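Side-chain contacts in SJCHGC06286 protein (PDB 3QBR), which probably binds BH domains of other apoptosis regulators, as a Bcl-2 family member built as a helical bundle and truncated here before its membrane-anchoring tail: residues Phe17-Ser22 with Asn49-Cys54; Thr42-Asn47 with Ala144-Ile149; Asp71-Phe76 with Met125-Arg130; Leu89-Asp94 with Thr100-Phe105; Val55-Glu60 with Gly172-Ser177. All coordinates share one frame; numbering follows the deposited sequence.

Contact 1 (Phe17-Ser22 with Asn49-Cys54); sequences FRLQTS and NIDLTC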
# COMPACT_ATOMS: atom_id res chain seq x y z
N PHE A 17 -9.65 -13.94 -3.29
CA PHE A 17 -8.60 -12.98 -3.61
C PHE A 17 -8.63 -11.77 -2.67
O PHE A 17 -7.59 -11.34 -2.17
CB PHE A 17 -8.66 -12.55 -5.09
CG PHE A 17 -7.58 -11.57 -5.50
CD1 PHE A 17 -6.34 -12.03 -5.94
CD2 PHE A 17 -7.81 -10.20 -5.46
CE1 PHE A 17 -5.33 -11.12 -6.32
CE2 PHE A 17 -6.82 -9.28 -5.84
CZ PHE A 17 -5.58 -9.74 -6.27
N ARG A 18 -9.81 -11.24 -2.40
CA ARG A 18 -9.89 -10.10 -1.51
C ARG A 18 -9.34 -10.41 -0.14
O ARG A 18 -8.81 -9.54 0.52
CB ARG A 18 -11.32 -9.61 -1.34
CG ARG A 18 -11.38 -8.31 -0.55
CD ARG A 18 -12.79 -7.80 -0.35
NE ARG A 18 -13.67 -8.88 0.07
CZ ARG A 18 -14.56 -9.46 -0.72
NH1 ARG A 18 -14.70 -9.04 -1.97
NH2 ARG A 18 -15.31 -10.46 -0.27
N LEU A 19 -9.50 -11.65 0.31
CA LEU A 19 -9.09 -12.02 1.66
C LEU A 19 -7.59 -12.28 1.71
O LEU A 19 -6.89 -11.91 2.65
CB LEU A 19 -9.83 -13.28 2.08
CG LEU A 19 -9.52 -13.74 3.50
CD1 LEU A 19 -9.73 -12.61 4.51
CD2 LEU A 19 -10.39 -14.93 3.82
N GLN A 20 -7.11 -12.93 0.66
CA GLN A 20 -5.70 -13.09 0.44
C GLN A 20 -5.02 -11.71 0.42
O GLN A 20 -4.06 -11.48 1.16
CB GLN A 20 -5.48 -13.85 -0.86
CG GLN A 20 -4.10 -14.43 -1.08
CD GLN A 20 -3.99 -15.19 -2.39
OE1 GLN A 20 -4.82 -16.05 -2.69
NE2 GLN A 20 -2.97 -14.88 -3.19
N THR A 21 -5.51 -10.77 -0.39
CA THR A 21 -4.79 -9.51 -0.55
C THR A 21 -4.78 -8.71 0.74
O THR A 21 -3.80 -8.05 1.10
CB THR A 21 -5.30 -8.64 -1.73
OG1 THR A 21 -6.29 -7.73 -1.25
CG2 THR A 21 -5.89 -9.48 -2.83
N SER A 22 -5.88 -8.76 1.46
CA SER A 22 -5.97 -8.18 2.79
C SER A 22 -4.85 -8.69 3.73
O SER A 22 -4.12 -7.90 4.35
CB SER A 22 -7.36 -8.46 3.37
OG SER A 22 -7.48 -7.95 4.68
N ASN A 49 -9.82 -8.16 15.59
CA ASN A 49 -10.44 -9.49 15.44
C ASN A 49 -11.01 -9.74 14.05
O ASN A 49 -12.21 -9.98 13.89
CB ASN A 49 -11.53 -9.74 16.50
CG ASN A 49 -11.82 -11.22 16.70
OD1 ASN A 49 -10.91 -12.05 16.65
ND2 ASN A 49 -13.09 -11.56 16.95
N ILE A 50 -10.15 -9.67 13.05
CA ILE A 50 -10.58 -9.88 11.69
C ILE A 50 -9.93 -11.12 11.11
O ILE A 50 -8.96 -11.66 11.66
CB ILE A 50 -10.30 -8.65 10.79
CG1 ILE A 50 -8.82 -8.26 10.85
CG2 ILE A 50 -11.21 -7.50 11.18
CD1 ILE A 50 -7.94 -9.19 10.05
N ASP A 51 -10.49 -11.55 9.98
CA ASP A 51 -10.14 -12.81 9.35
C ASP A 51 -8.83 -12.74 8.55
O ASP A 51 -8.50 -11.72 7.93
CB ASP A 51 -11.30 -13.29 8.46
CG ASP A 51 -11.34 -14.81 8.30
OD1 ASP A 51 -10.56 -15.52 8.99
OD2 ASP A 51 -12.14 -15.30 7.48
N LEU A 52 -8.07 -13.83 8.60
CA LEU A 52 -6.85 -13.98 7.82
C LEU A 52 -6.76 -15.43 7.29
O LEU A 52 -7.03 -16.40 8.03
CB LEU A 52 -5.63 -13.65 8.67
CG LEU A 52 -5.68 -12.31 9.42
CD1 LEU A 52 -4.76 -12.33 10.65
CD2 LEU A 52 -5.38 -11.11 8.48
N THR A 53 -6.41 -15.56 6.02
CA THR A 53 -6.05 -16.87 5.50
C THR A 53 -4.55 -17.00 5.47
O THR A 53 -3.81 -16.18 6.00
CB THR A 53 -6.57 -17.09 4.08
OG1 THR A 53 -5.93 -16.16 3.21
CG2 THR A 53 -8.06 -16.89 4.04
N CYS A 54 -4.11 -18.06 4.83
CA CYS A 54 -2.71 -18.30 4.63
C CYS A 54 -2.47 -18.02 3.15
O CYS A 54 -3.16 -18.55 2.28
CB CYS A 54 -2.37 -19.75 5.01
SG CYS A 54 -0.94 -20.51 4.19
O HOH W 1 -9.49 -9.74 5.84
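Leu19 meets Asp51 and Thr53 where an extended loop runs over helix 17-31 of a Bcl-2 helical bundle. The loop joins helix 35-48 to helix 58-79, and the contact lies at the surface. Leu19 CG stands anti to the backbone N (chi1 -178°), which sends the two methyl groups to the loop. Leu19 CD1 lies 3.7 Å from Asp51 O. Leu19 CD2 comes no nearer than 4.1 Å to Asp51 OD2; the two side chains cross at about a right angle. Leu19 and Thr53 meet at a slant through methyl groups, though the modelled spacing there is doubtful. Thr53 OG1 turns to the helix backbone, 4.1 Å from Gln20 CA. Thr53 N makes a weak hydrogen bond to Thr23 OG1. Next to it, Cys54 is known to form an interchain disulfide. No direct hydrogen bond joins the two segments. A water bridges them instead: it lies 2.9 Å from Ser22 OG and donates to Asp51 O at 3.0 Å.

Contact 2 (Thr42-Asn47 with Ala144-Ile149); sequences TDLLDN and AIQMLI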
# COMPACT_ATOMS: atom_id res chain seq x y z
N THR A 42 0.41 -4.40 15.68
CA THR A 42 0.17 -5.79 15.94
C THR A 42 -1.00 -5.93 16.90
O THR A 42 -1.85 -6.81 16.73
CB THR A 42 1.38 -6.46 16.57
OG1 THR A 42 2.49 -6.43 15.65
CG2 THR A 42 1.03 -7.91 16.93
N ASP A 43 -1.05 -5.05 17.89
CA ASP A 43 -2.15 -5.10 18.87
C ASP A 43 -3.46 -4.64 18.26
O ASP A 43 -4.50 -5.23 18.53
CB ASP A 43 -1.81 -4.31 20.14
CG ASP A 43 -0.53 -4.82 20.84
OD1 ASP A 43 0.02 -5.89 20.44
OD2 ASP A 43 -0.07 -4.16 21.79
N LEU A 44 -3.40 -3.60 17.42
CA LEU A 44 -4.60 -3.12 16.75
C LEU A 44 -5.22 -4.24 15.96
O LEU A 44 -6.43 -4.43 15.99
CB LEU A 44 -4.27 -1.97 15.80
CG LEU A 44 -5.41 -1.56 14.86
CD1 LEU A 44 -6.70 -1.40 15.64
CD2 LEU A 44 -5.03 -0.25 14.19
N LEU A 45 -4.39 -4.98 15.24
CA LEU A 45 -4.90 -6.09 14.46
C LEU A 45 -5.51 -7.19 15.35
O LEU A 45 -6.60 -7.70 15.05
CB LEU A 45 -3.81 -6.67 13.56
CG LEU A 45 -4.31 -7.85 12.74
CD1 LEU A 45 -5.59 -7.46 11.99
CD2 LEU A 45 -3.24 -8.34 11.78
N ASP A 46 -4.82 -7.52 16.44
CA ASP A 46 -5.31 -8.50 17.41
C ASP A 46 -6.70 -8.13 17.92
O ASP A 46 -7.61 -8.96 17.90
CB ASP A 46 -4.37 -8.61 18.61
CG ASP A 46 -3.12 -9.45 18.32
OD1 ASP A 46 -3.17 -10.32 17.41
OD2 ASP A 46 -2.09 -9.25 19.00
N ASN A 47 -6.85 -6.89 18.36
CA ASN A 47 -8.12 -6.39 18.86
C ASN A 47 -9.16 -6.23 17.76
O ASN A 47 -10.37 -6.30 18.03
CB ASN A 47 -7.95 -5.05 19.55
CG ASN A 47 -7.25 -5.17 20.90
OD1 ASN A 47 -7.52 -6.10 21.66
ND2 ASN A 47 -6.36 -4.21 21.20
N ALA A 144 -9.11 4.91 10.88
CA ALA A 144 -8.69 5.33 9.53
C ALA A 144 -7.73 4.28 8.94
O ALA A 144 -7.83 3.93 7.75
CB ALA A 144 -8.05 6.76 9.51
N ILE A 145 -6.81 3.80 9.77
CA ILE A 145 -5.84 2.80 9.35
C ILE A 145 -6.56 1.56 8.80
O ILE A 145 -6.35 1.16 7.65
CB ILE A 145 -4.90 2.42 10.53
CG1 ILE A 145 -4.06 3.61 10.95
CG2 ILE A 145 -4.02 1.24 10.15
CD1 ILE A 145 -3.00 3.34 12.03
N GLN A 146 -7.45 0.99 9.61
CA GLN A 146 -8.19 -0.19 9.19
C GLN A 146 -9.01 0.12 7.97
O GLN A 146 -9.33 -0.76 7.17
CB GLN A 146 -9.10 -0.71 10.31
CG GLN A 146 -8.37 -1.50 11.40
CD GLN A 146 -7.34 -2.50 10.85
OE1 GLN A 146 -7.62 -3.28 9.92
NE2 GLN A 146 -6.13 -2.49 11.44
N MET A 147 -9.39 1.38 7.83
CA MET A 147 -10.19 1.77 6.67
C MET A 147 -9.32 1.70 5.40
O MET A 147 -9.70 1.07 4.41
CB MET A 147 -10.77 3.15 6.89
CG MET A 147 -11.80 3.56 5.84
SD MET A 147 -11.02 4.48 4.51
CE MET A 147 -10.51 5.93 5.47
N LEU A 148 -8.15 2.33 5.44
CA LEU A 148 -7.24 2.30 4.31
C LEU A 148 -6.95 0.87 3.86
O LEU A 148 -7.03 0.54 2.67
CB LEU A 148 -5.92 3.01 4.65
CG LEU A 148 -5.98 4.52 4.73
CD1 LEU A 148 -4.63 5.09 5.15
CD2 LEU A 148 -6.40 5.06 3.34
N ILE A 149 -6.63 0.01 4.83
CA ILE A 149 -6.33 -1.38 4.52
C ILE A 149 -7.52 -2.10 3.88
O ILE A 149 -7.35 -2.89 2.96
CB ILE A 149 -5.87 -2.14 5.75
CG1 ILE A 149 -4.51 -1.61 6.20
CG2 ILE A 149 -5.76 -3.61 5.44
CD1 ILE A 149 -4.11 -2.13 7.57
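Leu44 and Gln146 face each other from two helical segments whose backbones stay well apart, with 8.9 Å between Leu44 CA and Gln146 CA. The side chains come from opposite directions and span the gap. At Leu44 a first torsion of 170° swings the branch away from its own backbone N and across to the other helix. Gln146 bends at its second torsion (chi2 -44°), and this brings its amide end to the leucine. The amide nitrogen does the touching. Gln146 NE2 lies 3.6 Å from Leu44 CG and 3.7 Å from Leu44 CD2. This is van der Waals contact between a polar atom and an aliphatic branch, and no hydrogen bond crosses the contact. A looser apolar touch sits beside it: Leu44 CD2 is 4.4 Å from Ile145 CG2. Ile145 is buried and also packs on Leu136 and Ser137 of helix 119-137. His26 of helix 17-31 touches both Gln146 and Leu45, so a third helix flanks the junction. The contact is partly buried. It is side-chain packing of one helix, 35-48, against helix 142-159 in the all-helical bundle of the Bcl-2 fold.

Contact 3 (Asp71-Phe76 with Met125-Arg130); sequences DFNQRF and MFAFLR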
# COMPACT_ATOMS: atom_id res chain seq x y z
N ASP A 71 13.24 -0.05 -2.87
CA ASP A 71 13.56 0.64 -4.11
C ASP A 71 12.73 1.90 -4.17
O ASP A 71 13.26 2.98 -4.44
CB ASP A 71 13.24 -0.22 -5.33
CG ASP A 71 14.21 -1.39 -5.52
OD1 ASP A 71 15.38 -1.30 -5.06
OD2 ASP A 71 13.81 -2.40 -6.14
N PHE A 72 11.44 1.76 -3.89
CA PHE A 72 10.52 2.90 -3.96
C PHE A 72 10.89 4.00 -2.97
O PHE A 72 10.89 5.17 -3.33
CB PHE A 72 9.07 2.45 -3.75
CG PHE A 72 8.08 3.57 -3.74
CD1 PHE A 72 7.22 3.77 -4.80
CD2 PHE A 72 7.97 4.41 -2.65
CE1 PHE A 72 6.29 4.80 -4.80
CE2 PHE A 72 7.03 5.45 -2.63
CZ PHE A 72 6.18 5.64 -3.71
N ASN A 73 11.17 3.64 -1.72
CA ASN A 73 11.39 4.65 -0.69
C ASN A 73 12.61 5.47 -1.03
O ASN A 73 12.59 6.69 -1.07
CB ASN A 73 11.55 4.01 0.69
CG ASN A 73 10.22 3.64 1.33
OD1 ASN A 73 9.17 4.13 0.94
ND2 ASN A 73 10.27 2.75 2.31
N GLN A 74 13.69 4.76 -1.29
CA GLN A 74 14.96 5.37 -1.64
C GLN A 74 14.83 6.42 -2.78
O GLN A 74 15.45 7.48 -2.72
CB GLN A 74 15.99 4.26 -1.89
CG GLN A 74 17.22 4.67 -2.61
CD GLN A 74 16.99 4.78 -4.10
OE1 GLN A 74 16.43 3.87 -4.73
NE2 GLN A 74 17.43 5.90 -4.67
N ARG A 75 13.98 6.16 -3.77
CA ARG A 75 13.71 7.14 -4.84
C ARG A 75 12.78 8.29 -4.44
O ARG A 75 12.93 9.40 -4.93
CB ARG A 75 13.14 6.45 -6.11
CG ARG A 75 14.11 5.48 -6.73
CD ARG A 75 13.46 4.52 -7.74
NE ARG A 75 14.24 3.28 -7.87
CZ ARG A 75 14.31 2.53 -8.97
NH1 ARG A 75 13.67 2.88 -10.06
NH2 ARG A 75 15.06 1.43 -8.97
N PHE A 76 11.82 8.03 -3.56
CA PHE A 76 10.77 9.00 -3.27
C PHE A 76 11.23 10.05 -2.28
O PHE A 76 10.71 11.17 -2.24
CB PHE A 76 9.54 8.25 -2.75
CG PHE A 76 8.52 9.12 -2.06
CD1 PHE A 76 7.25 9.30 -2.61
CD2 PHE A 76 8.81 9.73 -0.85
CE1 PHE A 76 6.30 10.08 -1.97
CE2 PHE A 76 7.86 10.52 -0.21
CZ PHE A 76 6.61 10.69 -0.76
N MET A 125 1.61 1.17 -4.60
CA MET A 125 0.42 1.17 -3.74
C MET A 125 0.73 0.68 -2.30
O MET A 125 0.24 1.25 -1.33
CB MET A 125 -0.69 0.31 -4.36
CG MET A 125 -1.92 0.13 -3.50
SD MET A 125 -3.13 -1.05 -4.16
CE MET A 125 -2.09 -2.46 -4.49
N PHE A 126 1.54 -0.36 -2.18
CA PHE A 126 1.97 -0.80 -0.85
C PHE A 126 2.89 0.20 -0.17
O PHE A 126 2.79 0.41 1.04
CB PHE A 126 2.67 -2.16 -0.90
CG PHE A 126 1.75 -3.32 -1.22
CD1 PHE A 126 1.13 -4.04 -0.20
CD2 PHE A 126 1.50 -3.69 -2.54
CE1 PHE A 126 0.26 -5.12 -0.48
CE2 PHE A 126 0.64 -4.77 -2.83
CZ PHE A 126 0.02 -5.49 -1.80
N ALA A 127 3.80 0.82 -0.92
CA ALA A 127 4.77 1.71 -0.28
C ALA A 127 4.05 2.95 0.25
O ALA A 127 4.36 3.45 1.36
CB ALA A 127 5.89 2.07 -1.22
N PHE A 128 3.06 3.39 -0.52
CA PHE A 128 2.27 4.55 -0.15
C PHE A 128 1.32 4.28 1.00
O PHE A 128 1.20 5.09 1.92
CB PHE A 128 1.46 5.04 -1.33
CG PHE A 128 0.76 6.35 -1.10
CD1 PHE A 128 1.48 7.49 -0.81
CD2 PHE A 128 -0.61 6.45 -1.25
CE1 PHE A 128 0.83 8.72 -0.63
CE2 PHE A 128 -1.27 7.67 -1.09
CZ PHE A 128 -0.55 8.80 -0.77
N LEU A 129 0.60 3.17 0.92
CA LEU A 129 -0.28 2.73 2.01
C LEU A 129 0.50 2.64 3.34
O LEU A 129 0.03 3.10 4.37
CB LEU A 129 -0.92 1.39 1.66
CG LEU A 129 -1.75 0.64 2.71
CD1 LEU A 129 -3.11 1.30 3.01
CD2 LEU A 129 -1.91 -0.81 2.22
N ARG A 130 1.71 2.10 3.28
CA ARG A 130 2.62 2.07 4.44
C ARG A 130 2.85 3.46 5.03
O ARG A 130 2.81 3.65 6.24
CB ARG A 130 3.97 1.50 4.03
CG ARG A 130 4.85 1.19 5.19
CD ARG A 130 6.20 0.63 4.76
NE ARG A 130 7.10 1.76 4.62
CZ ARG A 130 8.07 2.06 5.47
NH1 ARG A 130 8.30 1.28 6.52
NH2 ARG A 130 8.82 3.13 5.27
O HOH W 2 6.92 3.07 2.05
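Phe72 and Ala127 lie where two helical segments cross at -66°, with their axes 10.1 Å apart at closest approach. Phe72 CA and Ala127 CA are 6.9 Å apart. The crossing joins helix 58-79, whose sequence at Asp71 resembles a BH3 motif, to the buried helix 119-137 of the Bcl-2 fold. With CG trans to the backbone N, the Phe72 ring presents a face to the other helix. Ala127 CB sits over that face in a CH-pi contact, 3.8 Å from the centroid of the Phe72 ring and 25° off its normal. The methyl is displaced toward the rim on the CD2 side. Phe72 packs on an apolar side chain of another protein's chain, and Asp71 OD2 hydrogen-bonds to an aromatic side chain of that protein. This is consistent with a place at the ligand-binding groove of the family. Beside the ring the contact turns polar. Asn73 and Arg130 cross at about a right angle, their amide and guanidinium planes 46° apart. Asn73 ND2 and Arg130 NH2 are both donors and do not bond to each other. A water links the groups instead. It donates to Asn73 OD1 at 2.7 Å and to Ala127 O at 2.7 Å. At the guanidinium edge, in its plane, the same water accepts from Arg130 NE at 2.9 Å.

Contact 4 (Leu89-Asp94 with Thr100-Phe105); sequences LGIDSD and TALEIF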
# COMPACT_ATOMS: atom_id res chain seq x y z
N LEU A 89 -4.54 15.63 3.25
CA LEU A 89 -5.42 14.50 3.56
C LEU A 89 -6.04 14.63 4.94
O LEU A 89 -7.13 14.12 5.19
CB LEU A 89 -4.65 13.18 3.45
CG LEU A 89 -4.62 12.65 2.02
CD1 LEU A 89 -3.42 11.73 1.78
CD2 LEU A 89 -5.95 11.96 1.70
N GLY A 90 -5.35 15.34 5.82
CA GLY A 90 -5.88 15.63 7.14
C GLY A 90 -5.58 14.45 8.02
O GLY A 90 -6.47 13.86 8.63
N ILE A 91 -4.29 14.12 8.08
CA ILE A 91 -3.83 12.90 8.70
C ILE A 91 -2.76 13.17 9.74
O ILE A 91 -2.49 12.32 10.58
CB ILE A 91 -3.29 11.94 7.64
CG1 ILE A 91 -4.43 11.05 7.14
CG2 ILE A 91 -2.14 11.10 8.18
CD1 ILE A 91 -3.99 10.09 6.09
N ASP A 92 -2.15 14.34 9.69
CA ASP A 92 -1.14 14.70 10.68
C ASP A 92 -1.74 15.36 11.92
O ASP A 92 -1.02 15.71 12.86
CB ASP A 92 -0.08 15.59 10.06
CG ASP A 92 0.86 14.82 9.18
OD1 ASP A 92 1.05 13.60 9.44
OD2 ASP A 92 1.40 15.41 8.23
N SER A 93 -3.06 15.51 11.91
CA SER A 93 -3.76 16.14 13.01
C SER A 93 -3.95 15.20 14.19
O SER A 93 -4.04 13.98 14.03
CB SER A 93 -5.14 16.62 12.53
OG SER A 93 -5.84 15.56 11.89
N ASP A 94 -3.99 15.79 15.39
CA ASP A 94 -4.48 15.10 16.57
C ASP A 94 -5.99 15.00 16.41
O ASP A 94 -6.70 14.40 17.21
CB ASP A 94 -4.13 15.93 17.81
CG ASP A 94 -4.55 15.26 19.10
OD1 ASP A 94 -5.42 14.36 19.06
OD2 ASP A 94 -4.00 15.63 20.15
N THR A 100 -14.69 9.12 5.65
CA THR A 100 -15.20 8.95 4.30
C THR A 100 -14.60 9.95 3.29
O THR A 100 -14.48 9.63 2.10
CB THR A 100 -16.75 8.95 4.30
OG1 THR A 100 -17.23 8.97 2.95
CG2 THR A 100 -17.28 10.15 5.06
N ALA A 101 -14.19 11.12 3.77
CA ALA A 101 -13.45 12.06 2.92
C ALA A 101 -12.14 11.44 2.51
O ALA A 101 -11.71 11.59 1.36
CB ALA A 101 -13.18 13.37 3.64
N LEU A 102 -11.50 10.75 3.45
CA LEU A 102 -10.22 10.08 3.21
C LEU A 102 -10.34 8.89 2.25
O LEU A 102 -9.43 8.63 1.46
CB LEU A 102 -9.60 9.64 4.54
CG LEU A 102 -8.24 8.95 4.45
CD1 LEU A 102 -7.20 9.84 3.76
CD2 LEU A 102 -7.77 8.54 5.84
N GLU A 103 -11.45 8.16 2.31
CA GLU A 103 -11.65 7.09 1.35
C GLU A 103 -11.63 7.72 -0.05
O GLU A 103 -10.83 7.34 -0.90
CB GLU A 103 -12.96 6.36 1.61
CG GLU A 103 -13.01 4.95 1.03
CD GLU A 103 -14.24 4.17 1.47
OE1 GLU A 103 -14.73 3.32 0.68
OE2 GLU A 103 -14.72 4.39 2.60
N ILE A 104 -12.52 8.69 -0.25
CA ILE A 104 -12.58 9.47 -1.49
C ILE A 104 -11.21 9.84 -2.07
O ILE A 104 -10.89 9.51 -3.22
CB ILE A 104 -13.36 10.78 -1.27
CG1 ILE A 104 -14.79 10.51 -0.79
CG2 ILE A 104 -13.33 11.61 -2.55
CD1 ILE A 104 -15.28 9.14 -1.11
N PHE A 105 -10.40 10.54 -1.29
CA PHE A 105 -9.12 10.95 -1.81
C PHE A 105 -8.25 9.76 -2.10
O PHE A 105 -7.60 9.71 -3.14
CB PHE A 105 -8.42 11.89 -0.85
CG PHE A 105 -9.21 13.10 -0.54
CD1 PHE A 105 -10.11 13.60 -1.47
CD2 PHE A 105 -9.06 13.76 0.67
CE1 PHE A 105 -10.86 14.72 -1.21
CE2 PHE A 105 -9.80 14.89 0.94
CZ PHE A 105 -10.70 15.38 0.00
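Leu89 reaches across to Leu102 and Phe105 with one methyl group, CD2. That methyl packs against Leu102 CD1, and the two leucines cross at about a right angle. Leu89 CD2 also lies 3.6 Å from Phe105 CB and 3.7 Å from Phe105 CD2. Relative to the Phe105 ring, Leu89 CD2 sits at the edge, near the ring plane, and the two side chains slide past each other in opposite directions. Ile91 joins from the loop. Ile91 CD1 is 4.0 Å from Leu102 CD1 and 4.1 Å from Leu102 CD2, touching both branches of the leucine. The Leu102 chi1 of -179° points CG away from the backbone N and holds this fork toward the loop. The backbone sets the next shell. Gly90, with positive phi, is the C-prime residue of a Schellman motif that ends helix 83-89 and turns the chain between Leu89 and Ile91. Further along the loop, Asp92 forms a salt bridge with Arg135. Leu102 also packs on Ala144 of helix 142-159. Leu89 and Phe105 both touch apolar side chains of another protein's chain, consistent with a wall of the hydrophobic groove of Bcl-2 proteins. No hydrogen bond crosses between the segments. The contact therefore depends on apolar burial and the shape of the side chains, not on directed polar bonds.

Contact 5 (Val55-Glu60 with Gly172-Ser177); sequences VPNGQE and GLIEFS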
# COMPACT_ATOMS: atom_id res chain seq x y z
N VAL A 55 -1.49 -17.18 2.86
CA VAL A 55 -1.15 -16.81 1.49
C VAL A 55 -0.05 -17.73 0.97
O VAL A 55 0.95 -17.94 1.64
CB VAL A 55 -0.69 -15.34 1.39
CG1 VAL A 55 -0.25 -15.00 -0.04
CG2 VAL A 55 -1.80 -14.40 1.88
N PRO A 56 -0.25 -18.30 -0.23
CA PRO A 56 0.78 -19.19 -0.77
C PRO A 56 2.04 -18.43 -1.16
O PRO A 56 1.96 -17.46 -1.91
CB PRO A 56 0.11 -19.81 -2.01
CG PRO A 56 -1.36 -19.57 -1.82
CD PRO A 56 -1.51 -18.34 -1.00
N ASN A 57 3.19 -18.86 -0.65
CA ASN A 57 4.44 -18.17 -0.93
C ASN A 57 4.52 -16.87 -0.17
O ASN A 57 5.44 -16.08 -0.38
CB ASN A 57 4.58 -17.91 -2.41
CG ASN A 57 4.51 -19.18 -3.20
OD1 ASN A 57 4.78 -20.26 -2.67
ND2 ASN A 57 4.14 -19.07 -4.48
N GLY A 58 3.55 -16.66 0.71
CA GLY A 58 3.46 -15.46 1.52
C GLY A 58 4.80 -14.86 1.92
O GLY A 58 5.02 -13.66 1.80
N GLN A 59 5.71 -15.70 2.42
CA GLN A 59 6.97 -15.17 2.92
C GLN A 59 7.83 -14.63 1.79
O GLN A 59 8.38 -13.53 1.88
CB GLN A 59 7.74 -16.22 3.73
CG GLN A 59 7.32 -16.29 5.19
CD GLN A 59 8.30 -17.08 6.04
OE1 GLN A 59 9.09 -17.88 5.53
NE2 GLN A 59 8.26 -16.85 7.36
N GLU A 60 7.95 -15.42 0.73
CA GLU A 60 8.63 -14.98 -0.49
C GLU A 60 8.05 -13.65 -1.04
O GLU A 60 8.80 -12.75 -1.42
CB GLU A 60 8.58 -16.09 -1.54
CG GLU A 60 9.68 -17.07 -1.39
CD GLU A 60 11.00 -16.37 -1.07
OE1 GLU A 60 11.42 -15.49 -1.85
OE2 GLU A 60 11.60 -16.69 -0.02
N GLY A 172 3.55 -13.23 -8.59
CA GLY A 172 4.22 -12.52 -9.67
C GLY A 172 5.36 -11.69 -9.12
O GLY A 172 6.46 -11.63 -9.70
N LEU A 173 5.11 -11.07 -7.98
CA LEU A 173 6.08 -10.20 -7.33
C LEU A 173 7.45 -10.89 -7.13
O LEU A 173 8.51 -10.27 -7.27
CB LEU A 173 5.51 -9.68 -6.00
CG LEU A 173 4.33 -8.71 -6.15
CD1 LEU A 173 3.52 -8.67 -4.87
CD2 LEU A 173 4.80 -7.30 -6.58
N ILE A 174 7.41 -12.17 -6.79
CA ILE A 174 8.64 -12.89 -6.50
C ILE A 174 9.57 -12.80 -7.71
O ILE A 174 10.67 -12.26 -7.63
CB ILE A 174 8.34 -14.34 -6.12
CG1 ILE A 174 7.51 -14.37 -4.83
CG2 ILE A 174 9.64 -15.10 -5.96
CD1 ILE A 174 7.02 -15.74 -4.45
N GLU A 175 9.09 -13.30 -8.84
CA GLU A 175 9.86 -13.22 -10.08
C GLU A 175 10.08 -11.78 -10.54
O GLU A 175 11.19 -11.43 -10.92
CB GLU A 175 9.15 -14.02 -11.17
CG GLU A 175 10.05 -14.46 -12.30
CD GLU A 175 9.35 -15.44 -13.23
OE1 GLU A 175 9.95 -15.85 -14.25
OE2 GLU A 175 8.18 -15.81 -12.94
N PHE A 176 9.05 -10.94 -10.50
CA PHE A 176 9.22 -9.55 -10.90
C PHE A 176 10.50 -8.96 -10.32
O PHE A 176 11.17 -8.14 -10.94
CB PHE A 176 8.03 -8.70 -10.46
CG PHE A 176 8.17 -7.23 -10.77
CD1 PHE A 176 8.24 -6.79 -12.09
CD2 PHE A 176 8.24 -6.29 -9.75
CE1 PHE A 176 8.37 -5.42 -12.38
CE2 PHE A 176 8.36 -4.92 -10.03
CZ PHE A 176 8.44 -4.49 -11.35
N SER A 177 10.83 -9.42 -9.12
CA SER A 177 11.90 -8.83 -8.33
C SER A 177 13.25 -9.54 -8.46
O SER A 177 14.22 -9.05 -7.90
CB SER A 177 11.48 -8.83 -6.86
OG SER A 177 11.28 -10.15 -6.40
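Ile174 lays its CD1 methyl against CB of Glu60, in the first part of helix 58-79, and CB of Asn57, in the turn before it. The distances are 3.3 Å from Ile174 CD1 to Glu60 CB and 3.9 Å from Ile174 CD1 to Asn57 CB. The isoleucine CG1 follows at 3.9 Å from Glu60 CB. Ile174 CG1 is anti to the carbonyl carbon (chi1 -63°), and from there the chain extends to place CD1 between the two residues. Both partners thus give the aliphatic base of a polar side chain, and no hydrogen bond crosses the contact. The amide of Asn57 has its partner elsewhere: ND2 bonds to Ser171 OG, just before Gly172-Ser177. Asn57 has positive phi in a type II turn from Val55 to Gly58, closed by Gly58 N to Val55 O at 3.0 Å. The turn leads into the helix and presents Asn57 and Glu60 to the same isoleucine. Ile61 also packs on Ile174 and Leu173, and Ser177 OG bonds to Ser64 OG. The arrangement is a surface junction of the Bcl-2 helical bundle, where the short last helix of this construct, 172-176, lies against the beginning of helix 58-79.

In the fold
Contacts 1 and 5 follow each other along the chain from Asn49 into the beginning of helix 58-79. They touch where Gln20 CG meets Val55 CG2 at 3.7 Å. Contact 1 also touches contact 2 through Ile50 CD1 and Leu45 CD1, 3.5 Å apart. Contact 2 reaches contacts 3 and 4 by packing: Leu148 CB lies 3.7 Å from Leu129 CD1, and Met147 CE lies 3.8 Å from Leu102 CD2. Contacts 3 and 4 nest inside the loop closed by contact 2. Their centres are about 19 Å apart, yet both meet another protein's chain, consistent with the family's ligand-binding groove; contact 5 does too, through Phe176. Contacts 4 and 5 are farthest apart, about 31 Å between centres.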